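Local coordinates for filamentous hemagglutinin (Bordetella pertussis, PDB 1RWR), which is an adhesin exported by the two-partner (type V) secretion pathway, in which this N-terminal secretion domain probably guides export, at residues F39-P44 with S86-T91; S110-S115 with T146-G151; K228-V233 with S251-S256. All coordinates share one frame; numbering follows the deposited sequence.

Contact 1 of 3, residues F39-P44 with S86-T91; sequences FNVANP and SRLAGT
Val41 O is the best-held polar atom here, gripped by two hydrogen bonds and one weaker contact. Ala89 N donates to Val41 O at 2.9 Å, coming from above the carbonyl plane (49° out of it) and so missing the lone pairs. Water 1 donates to Val41 O at 2.7 Å, and the CA-H of Leu88 adds a C-H...O contact. The same water accepts from Arg87 NH1, 3.1 Å away. To reach it, the Arg87 chain, with CG anti to the backbone N, runs extended alongside the backbone. A straighter bond, Val41 N to Arg87 O, completes the single beta bridge of Val41 with Leu88.

Upstream, side chains replace backbone partners. Phe39 O lies 4.2 Å from Arg87 N and instead accepts from Ser86 OG at 2.7 Å, a hydroxyl that Asn105 ND2 also engages. Arg87 N turns to Asn40 OD1, which it meets at 2.9 Å on a lone pair in the amide plane, with an N-H...O angle of 163°. Asn40 CG lies beside its own backbone N (chi1 -61°), an orientation that also lets ND2 bind Gly2 O. On the buried side, Leu88 CD2 touches the edge of the Phe39 ring at CE2 (3.8 Å) and meets Val41 CG2.

Downstream, Thr91 N bonds to Pro44 O at 2.9 Å. Water 3 joins that carbonyl to Thr91 OG1, which is also tied to Ser115 OG. Gly90, at positive phi, brings its CA close against Asn43 OD1 and Pro44 O just where the chain changes direction. The contact thus ties the loop after strand 31-36 to strand 86-89, stacking two successive coils of the right-handed parallel beta-helix as they turn a corner at Gly90.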
loop_
_atom_site.group_PDB
_atom_site.type_symbol
_atom_site.label_atom_id
_atom_site.label_comp_id
_atom_site.label_asym_id
_atom_site.label_seq_id
_atom_site.Cartn_x
_atom_site.Cartn_y
_atom_site.Cartn_z
ATOM N N PHE A 39 -12.019 10.472 -0.723
ATOM C CA PHE A 39 -10.621 10.575 -1.196
ATOM C C PHE A 39 -10.398 9.759 -2.447
ATOM O O PHE A 39 -10.538 8.517 -2.437
ATOM C CB PHE A 39 -9.637 10.135 -0.112
ATOM C CG PHE A 39 -8.223 10.435 -0.458
ATOM C CD1 PHE A 39 -7.682 11.670 -0.146
ATOM C CD2 PHE A 39 -7.434 9.495 -1.131
ATOM C CE1 PHE A 39 -6.370 11.986 -0.499
ATOM C CE2 PHE A 39 -6.135 9.825 -1.526
ATOM C CZ PHE A 39 -5.616 11.063 -1.207
ATOM N N ASN A 40 -10.077 10.445 -3.529
ATOM C CA ASN A 40 -9.798 9.831 -4.805
ATOM C C ASN A 40 -8.719 10.637 -5.485
ATOM O O ASN A 40 -8.695 11.876 -5.363
ATOM C CB ASN A 40 -11.074 9.823 -5.688
ATOM C CG ASN A 40 -12.181 9.041 -5.076
ATOM O OD1 ASN A 40 -12.206 7.810 -5.184
ATOM N ND2 ASN A 40 -13.083 9.722 -4.366
ATOM N N VAL A 41 -7.889 9.969 -6.271
ATOM C CA VAL A 41 -6.843 10.609 -7.047
ATOM C C VAL A 41 -6.991 10.114 -8.503
ATOM O O VAL A 41 -7.131 8.918 -8.763
ATOM C CB VAL A 41 -5.438 10.283 -6.494
ATOM C CG1 VAL A 41 -4.370 10.953 -7.336
ATOM C CG2 VAL A 41 -5.328 10.738 -5.036
ATOM N N ALA A 42 -6.952 11.064 -9.427
ATOM C CA ALA A 42 -7.023 10.792 -10.857
ATOM C C ALA A 42 -5.836 11.402 -11.560
ATOM O O ALA A 42 -5.194 12.296 -11.048
ATOM C CB ALA A 42 -8.289 11.376 -11.402
ATOM N N ASN A 43 -5.538 10.925 -12.751
ATOM C CA ASN A 43 -4.405 11.445 -13.495
ATOM C C ASN A 43 -4.552 12.968 -13.652
ATOM O O ASN A 43 -5.699 13.460 -13.869
ATOM C CB ASN A 43 -4.335 10.777 -14.865
ATOM C CG ASN A 43 -3.931 9.310 -14.799
ATOM O OD1 ASN A 43 -3.014 8.950 -14.107
ATOM N ND2 ASN A 43 -4.593 8.466 -15.599
ATOM N N PRO A 44 -3.460 13.728 -13.565
ATOM C CA PRO A 44 -2.071 13.253 -13.399
ATOM C C PRO A 44 -1.648 12.905 -11.961
ATOM O O PRO A 44 -0.564 12.379 -11.767
ATOM C CB PRO A 44 -1.239 14.436 -13.863
ATOM C CG PRO A 44 -2.166 15.574 -13.946
ATOM C CD PRO A 44 -3.524 15.187 -13.754
ATOM N N SER A 86 -12.131 4.342 -2.453
ATOM C CA SER A 86 -11.209 5.277 -3.096
ATOM C C SER A 86 -10.656 4.677 -4.372
ATOM O O SER A 86 -10.319 3.491 -4.407
ATOM C CB SER A 86 -10.017 5.575 -2.187
ATOM O OG SER A 86 -10.401 6.261 -1.032
ATOM N N ARG A 87 -10.520 5.492 -5.398
ATOM C CA ARG A 87 -9.785 5.133 -6.581
ATOM C C ARG A 87 -8.513 5.986 -6.593
ATOM O O ARG A 87 -8.570 7.189 -6.321
ATOM C CB ARG A 87 -10.631 5.419 -7.831
ATOM C CG ARG A 87 -9.990 5.006 -9.078
ATOM C CD ARG A 87 -10.898 5.002 -10.340
ATOM N NE ARG A 87 -10.041 4.595 -11.455
ATOM C CZ ARG A 87 -9.218 5.399 -12.138
ATOM N NH1 ARG A 87 -9.190 6.725 -11.943
ATOM N NH2 ARG A 87 -8.444 4.866 -13.065
ATOM N N LEU A 88 -7.382 5.363 -6.930
ATOM C CA LEU A 88 -6.082 6.030 -7.029
ATOM C C LEU A 88 -5.418 5.745 -8.358
ATOM O O LEU A 88 -5.082 4.586 -8.678
ATOM C CB LEU A 88 -5.151 5.543 -5.927
ATOM C CG LEU A 88 -5.703 5.570 -4.513
ATOM C CD1 LEU A 88 -4.729 4.926 -3.538
ATOM C CD2 LEU A 88 -6.046 7.014 -4.096
ATOM N N ALA A 89 -5.173 6.812 -9.099
ATOM C CA ALA A 89 -4.491 6.778 -10.387
ATOM C C ALA A 89 -3.680 8.037 -10.525
ATOM O O ALA A 89 -4.174 9.115 -10.186
ATOM C CB ALA A 89 -5.533 6.727 -11.560
ATOM N N GLY A 90 -2.471 7.893 -11.064
ATOM C CA GLY A 90 -1.549 8.986 -11.308
ATOM C C GLY A 90 -0.458 9.013 -10.264
ATOM O O GLY A 90 -0.193 8.000 -9.619
ATOM N N THR A 91 0.155 10.179 -10.080
ATOM C CA THR A 91 1.312 10.331 -9.203
ATOM C C THR A 91 0.916 10.959 -7.894
ATOM O O THR A 91 0.276 11.999 -7.878
ATOM C CB THR A 91 2.333 11.214 -9.824
ATOM O OG1 THR A 91 2.786 10.652 -11.061
ATOM C CG2 THR A 91 3.583 11.317 -8.915
HETATM O O HOH W 1 -9.719 8.487 -9.504
HETATM O O HOH W 2 -7.386 8.836 -13.763
HETATM O O HOH W 3 1.403 11.828 -13.458
#

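Contact 2 of 3, residues S110-S115 with T146-G151; sequences SVNGLS and TIERGG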
loop_
_atom_site.group_PDB
_atom_site.type_symbol
_atom_site.label_atom_id
_atom_site.label_comp_id
_atom_site.label_asym_id
_atom_site.label_seq_id
_atom_site.Cartn_x
_atom_site.Cartn_y
_atom_site.Cartn_z
ATOM N N SER A 110 -9.267 0.942 -5.100
ATOM C CA SER A 110 -8.845 0.417 -6.386
ATOM C C SER A 110 -7.710 1.304 -6.915
ATOM O O SER A 110 -7.727 2.536 -6.723
ATOM C CB SER A 110 -10.041 0.323 -7.329
ATOM O OG SER A 110 -10.597 1.577 -7.520
ATOM N N VAL A 111 -6.726 0.660 -7.542
ATOM C CA VAL A 111 -5.500 1.295 -7.944
ATOM C C VAL A 111 -5.238 1.025 -9.421
ATOM O O VAL A 111 -5.258 -0.104 -9.840
ATOM C CB VAL A 111 -4.356 0.739 -7.120
ATOM C CG1 VAL A 111 -3.071 1.434 -7.442
ATOM C CG2 VAL A 111 -4.617 0.875 -5.614
ATOM N N ASN A 112 -4.972 2.071 -10.194
ATOM C CA ASN A 112 -4.693 1.891 -11.627
ATOM C C ASN A 112 -3.640 2.861 -12.137
ATOM O O ASN A 112 -3.913 4.029 -12.350
ATOM C CB ASN A 112 -5.972 2.059 -12.439
ATOM C CG ASN A 112 -5.790 1.592 -13.875
ATOM O OD1 ASN A 112 -5.241 0.554 -14.101
ATOM N ND2 ASN A 112 -6.233 2.388 -14.843
ATOM N N GLY A 113 -2.425 2.381 -12.325
ATOM C CA GLY A 113 -1.353 3.215 -12.841
ATOM C C GLY A 113 -0.903 4.263 -11.818
ATOM O O GLY A 113 -0.920 5.483 -12.082
ATOM N N LEU A 114 -0.492 3.784 -10.665
ATOM C CA LEU A 114 -0.127 4.630 -9.531
ATOM C C LEU A 114 1.386 4.753 -9.427
ATOM O O LEU A 114 2.092 3.776 -9.572
ATOM C CB LEU A 114 -0.706 4.053 -8.238
ATOM C CG LEU A 114 -0.637 4.948 -6.983
ATOM C CD1 LEU A 114 -1.495 6.168 -7.138
ATOM C CD2 LEU A 114 -1.013 4.191 -5.713
ATOM N N SER A 115 1.877 5.953 -9.143
ATOM C CA SER A 115 3.308 6.141 -8.859
ATOM C C SER A 115 3.435 7.178 -7.741
ATOM O O SER A 115 2.420 7.705 -7.226
ATOM C CB SER A 115 4.072 6.579 -10.115
ATOM O OG SER A 115 3.554 7.795 -10.540
ATOM N N THR A 146 -7.775 -3.580 -4.761
ATOM C CA THR A 146 -7.586 -4.153 -6.082
ATOM C C THR A 146 -6.561 -3.354 -6.876
ATOM O O THR A 146 -6.701 -2.143 -7.047
ATOM C CB THR A 146 -8.920 -4.147 -6.845
ATOM O OG1 THR A 146 -9.908 -4.937 -6.151
ATOM C CG2 THR A 146 -8.724 -4.762 -8.206
ATOM N N ILE A 147 -5.504 -4.027 -7.315
ATOM C CA ILE A 147 -4.555 -3.437 -8.212
ATOM C C ILE A 147 -5.029 -3.830 -9.615
ATOM O O ILE A 147 -5.016 -4.995 -9.958
ATOM C CB ILE A 147 -3.100 -3.946 -7.944
ATOM C CG1 ILE A 147 -2.653 -3.688 -6.497
ATOM C CG2 ILE A 147 -2.159 -3.290 -8.925
ATOM C CD1 ILE A 147 -2.867 -2.319 -6.014
ATOM N N GLU A 148 -5.492 -2.849 -10.359
ATOM C CA GLU A 148 -5.961 -3.027 -11.729
ATOM C C GLU A 148 -4.814 -3.106 -12.713
ATOM O O GLU A 148 -3.644 -2.946 -12.371
ATOM C CB GLU A 148 -6.947 -1.907 -12.107
ATOM C CG GLU A 148 -8.137 -1.824 -11.173
ATOM C CD GLU A 148 -9.110 -0.717 -11.501
ATOM O OE1 GLU A 148 -8.780 0.127 -12.364
ATOM O OE2 GLU A 148 -10.227 -0.696 -10.891
ATOM N N ARG A 149 -5.145 -3.320 -13.977
ATOM C CA ARG A 149 -4.135 -3.593 -15.000
ATOM C C ARG A 149 -3.012 -2.564 -15.168
ATOM O O ARG A 149 -1.927 -2.928 -15.593
ATOM C CB ARG A 149 -4.833 -3.811 -16.348
ATOM C CG ARG A 149 -5.550 -2.605 -16.846
ATOM C CD ARG A 149 -6.606 -2.895 -17.887
ATOM N NE ARG A 149 -6.030 -3.134 -19.202
ATOM C CZ ARG A 149 -5.691 -4.331 -19.676
ATOM N NH1 ARG A 149 -5.831 -5.421 -18.933
ATOM N NH2 ARG A 149 -5.202 -4.446 -20.906
ATOM N N GLY A 150 -3.280 -1.286 -14.863
ATOM C CA GLY A 150 -2.292 -0.205 -14.928
ATOM C C GLY A 150 -1.156 -0.330 -13.922
ATOM O O GLY A 150 -0.036 0.186 -14.138
ATOM N N GLY A 151 -1.446 -0.984 -12.794
ATOM C CA GLY A 151 -0.408 -1.429 -11.897
ATOM C C GLY A 151 0.090 -0.319 -11.003
ATOM O O GLY A 151 -0.521 0.771 -10.897
HETATM O O HOH W 4 -11.200 1.748 -10.267
#
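Asn112 holds CG anti to its backbone N (chi1 -168°), while Glu148 holds CG beside its own backbone N (chi1 -57°) and stays extended beyond it; at a corner of the parallel beta-helix these torsions lay the carboxylate against Asn112 CB and send the amide oxygen to the turn that begins at Glu148. Ser110 pairs in parallel with Thr146 and Val111 with Ile147, and then both chains turn.

The pairing rests on two bonds, each nearly along a C=O axis: Val111 N to Thr146 O at 2.8 Å, and Glu148 N to Val111 O, also 2.8 Å. On the buried face, Val111 and Ile147 lie side by side. The folded Ile147 chain reaches across with CD1, which meets Val111 CB at 3.6 Å and also touches Val111 CG2. Val152 and Leu124 cover Val111 further.

On the face carrying Ser110 and Thr146 the chemistry is polar. The Glu148 and Asn112 side chains cross at about a right angle, with the carboxylate and amide planes 53° apart, and the contact is Glu148 OE1 against Asn112 CB at 3.4 Å. Water 4 donates to Glu148 OE2 at 2.7 Å and bridges it to Ser110 OG. Arg87 of the preceding coil touches both Ser110 and Asn112; its guanidinium lies near the carboxylate without bonding it and may partly offset its charge.

Glu148 to Gly151 form a type I turn, closed by Gly151 N to Glu148 O. Asn112 OD1 reaches over this turn to accept Gly150 N at 2.8 Å, again nearly along the C=O axis. Gly113 and Gly151 both adopt positive phi as the backbones swing round. At their meeting point Gly151 O takes two donors: Leu114 N at 3.0 Å, well aligned, and Gly113 N at 2.9 Å, bent and weak.

Contact 3 of 3, residues K228-V233 with S251-S256; sequences KHITLV and SAITVS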
loop_
_atom_site.group_PDB
_atom_site.type_symbol
_atom_site.label_atom_id
_atom_site.label_comp_id
_atom_site.label_asym_id
_atom_site.label_seq_id
_atom_site.Cartn_x
_atom_site.Cartn_y
_atom_site.Cartn_z
ATOM N N LYS A 228 12.509 -5.715 -3.935
ATOM C CA LYS A 228 13.783 -6.013 -3.280
ATOM C C LYS A 228 13.644 -7.218 -2.361
ATOM O O LYS A 228 14.445 -8.135 -2.393
ATOM C CB LYS A 228 14.304 -4.754 -2.532
ATOM C CG LYS A 228 15.628 -4.941 -1.838
ATOM C CD LYS A 228 16.223 -3.616 -1.427
ATOM C CE LYS A 228 15.455 -2.979 -0.304
ATOM N NZ LYS A 228 15.982 -1.612 -0.090
ATOM N N HIS A 229 12.620 -7.187 -1.527
ATOM C CA HIS A 229 12.064 -8.323 -0.855
ATOM C C HIS A 229 10.577 -8.271 -1.142
ATOM O O HIS A 229 9.987 -7.183 -1.141
ATOM C CB HIS A 229 12.251 -8.252 0.666
ATOM C CG HIS A 229 13.667 -8.020 1.090
ATOM N ND1 HIS A 229 14.202 -6.756 1.187
ATOM C CD2 HIS A 229 14.659 -8.878 1.443
ATOM C CE1 HIS A 229 15.468 -6.841 1.570
ATOM N NE2 HIS A 229 15.777 -8.118 1.712
ATOM N N ILE A 230 9.986 -9.426 -1.367
ATOM C CA ILE A 230 8.532 -9.574 -1.547
ATOM C C ILE A 230 7.999 -10.459 -0.426
ATOM O O ILE A 230 8.533 -11.559 -0.163
ATOM C CB ILE A 230 8.211 -10.218 -2.904
ATOM C CG1 ILE A 230 8.755 -9.386 -4.061
ATOM C CG2 ILE A 230 6.693 -10.400 -3.085
ATOM C CD1 ILE A 230 8.592 -10.062 -5.394
ATOM N N THR A 231 6.968 -9.978 0.253
ATOM C CA THR A 231 6.331 -10.711 1.311
ATOM C C THR A 231 4.822 -10.726 1.072
ATOM O O THR A 231 4.223 -9.671 0.896
ATOM C CB THR A 231 6.618 -10.044 2.629
ATOM O OG1 THR A 231 8.038 -10.003 2.839
ATOM C CG2 THR A 231 6.033 -10.851 3.796
ATOM N N LEU A 232 4.237 -11.920 1.074
ATOM C CA LEU A 232 2.795 -12.120 1.006
ATOM C C LEU A 232 2.331 -12.860 2.241
ATOM O O LEU A 232 2.848 -13.942 2.553
ATOM C CB LEU A 232 2.382 -12.865 -0.270
ATOM C CG LEU A 232 2.982 -12.403 -1.626
ATOM C CD1 LEU A 232 2.553 -13.400 -2.714
ATOM C CD2 LEU A 232 2.566 -11.028 -1.995
ATOM N N VAL A 233 1.375 -12.269 2.946
ATOM C CA VAL A 233 0.895 -12.788 4.195
ATOM C C VAL A 233 -0.634 -12.805 4.179
ATOM O O VAL A 233 -1.257 -11.814 3.826
ATOM C CB VAL A 233 1.381 -11.944 5.391
ATOM C CG1 VAL A 233 0.681 -12.409 6.691
ATOM C CG2 VAL A 233 2.907 -12.000 5.519
ATOM N N SER A 251 16.470 -10.454 -3.381
ATOM C CA SER A 251 16.898 -10.831 -2.031
ATOM C C SER A 251 15.995 -11.759 -1.227
ATOM O O SER A 251 16.483 -12.473 -0.368
ATOM C CB SER A 251 17.152 -9.566 -1.217
ATOM O OG SER A 251 18.205 -8.817 -1.795
ATOM N N ALA A 252 14.686 -11.758 -1.466
ATOM C CA ALA A 252 13.809 -12.691 -0.753
ATOM C C ALA A 252 12.397 -12.677 -1.282
ATOM O O ALA A 252 11.857 -11.624 -1.588
ATOM C CB ALA A 252 13.738 -12.388 0.754
ATOM N N ILE A 253 11.790 -13.855 -1.266
ATOM C CA ILE A 253 10.347 -14.011 -1.414
ATOM C C ILE A 253 9.874 -14.863 -0.258
ATOM O O ILE A 253 10.368 -15.999 -0.038
ATOM C CB ILE A 253 9.995 -14.653 -2.778
ATOM C CG1 ILE A 253 10.336 -13.723 -3.941
ATOM C CG2 ILE A 253 8.520 -15.064 -2.851
ATOM C CD1 ILE A 253 10.312 -14.402 -5.309
ATOM N N THR A 254 8.936 -14.332 0.482
ATOM C CA THR A 254 8.363 -15.019 1.629
ATOM C C THR A 254 6.854 -15.014 1.509
ATOM O O THR A 254 6.242 -13.952 1.337
ATOM C CB THR A 254 8.771 -14.309 2.908
ATOM O OG1 THR A 254 10.199 -14.144 2.929
ATOM C CG2 THR A 254 8.404 -15.117 4.152
ATOM N N VAL A 255 6.249 -16.189 1.602
ATOM C CA VAL A 255 4.783 -16.293 1.646
ATOM C C VAL A 255 4.363 -17.068 2.887
ATOM O O VAL A 255 4.856 -18.197 3.123
ATOM C CB VAL A 255 4.232 -16.984 0.369
ATOM C CG1 VAL A 255 2.732 -16.946 0.373
ATOM C CG2 VAL A 255 4.771 -16.378 -0.869
ATOM N N SER A 256 3.442 -16.501 3.647
ATOM C CA SER A 256 2.885 -17.106 4.860
ATOM C C SER A 256 1.364 -17.118 4.716
ATOM O O SER A 256 0.744 -16.095 4.410
ATOM C CB SER A 256 3.354 -16.313 6.086
ATOM O OG SER A 256 2.691 -16.716 7.293
HETATM O O HOH W 5 10.668 -11.554 1.942
#
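Four well-formed backbone bonds make the first shell between strands 229-233 and 252-256, which run parallel within 4°. Ile230 N donates to Ala252 O and Thr254 N to Ile230 O, both at 2.9 Å; Leu232 N then bonds to Thr254 O, and Ser256 N to Leu232 O at 2.8 Å. Every carbonyl of this series also receives a CA-H from the facing strand. At the start, Ser251 N reaches Lys228 O by a weak, bent bond.

In the three central pairs, side chains in register stack like with like. Inside, Leu232 and Val255 lie side by side, CD1 against CG2 at 4.1 Å, and Ile230 sits over Ile253. On the other face water 5 donates to Ile230 O and bridges Thr231 OG1 to Thr254 OG1, the latter 2.8 Å from the water. Both hydroxyls lie beside their backbone N, which turns them toward this site.

The His229 ring meets Ala252 CB edge-on, in its plane, at CD2 (3.7 Å), while Ser251 CB approaches NE2 at 3.5 Å. What orients this ring is Asp183 OD1, bonded to ND1; Ser249 OG likewise anchors Ser251 N and Ala252 O. Strand 183-188 bonds to the other edge of 229-233, strand 272-277 follows 252-256 in the sheet, and strands 225-226 and 261-268 pack against the aliphatic row inside the beta-helix.

In the fold
Contacts 1 and 2 are successive layers of one helical wall: strands 86-89 and 109-111 are neighbours in a single sheet, with Ser110 bonded to both Ser86 and Leu88. Their centres lie 10 Å apart. Contact 3 belongs to a second parallel sheet farther along the coil stack, its nearest atoms about 10 Å from contact 2 and about 18 Å from contact 1. All three are partly buried, with mainly apolar side chains on the inner side and mostly polar ones on the outer. Regularity separates them: 228-233 with 251-256 form a nearly continuous backbone ladder, whereas the two corner contacts rely on asparagine oxygens, glycines at positive phi and, in contact 1, waters around an arginine.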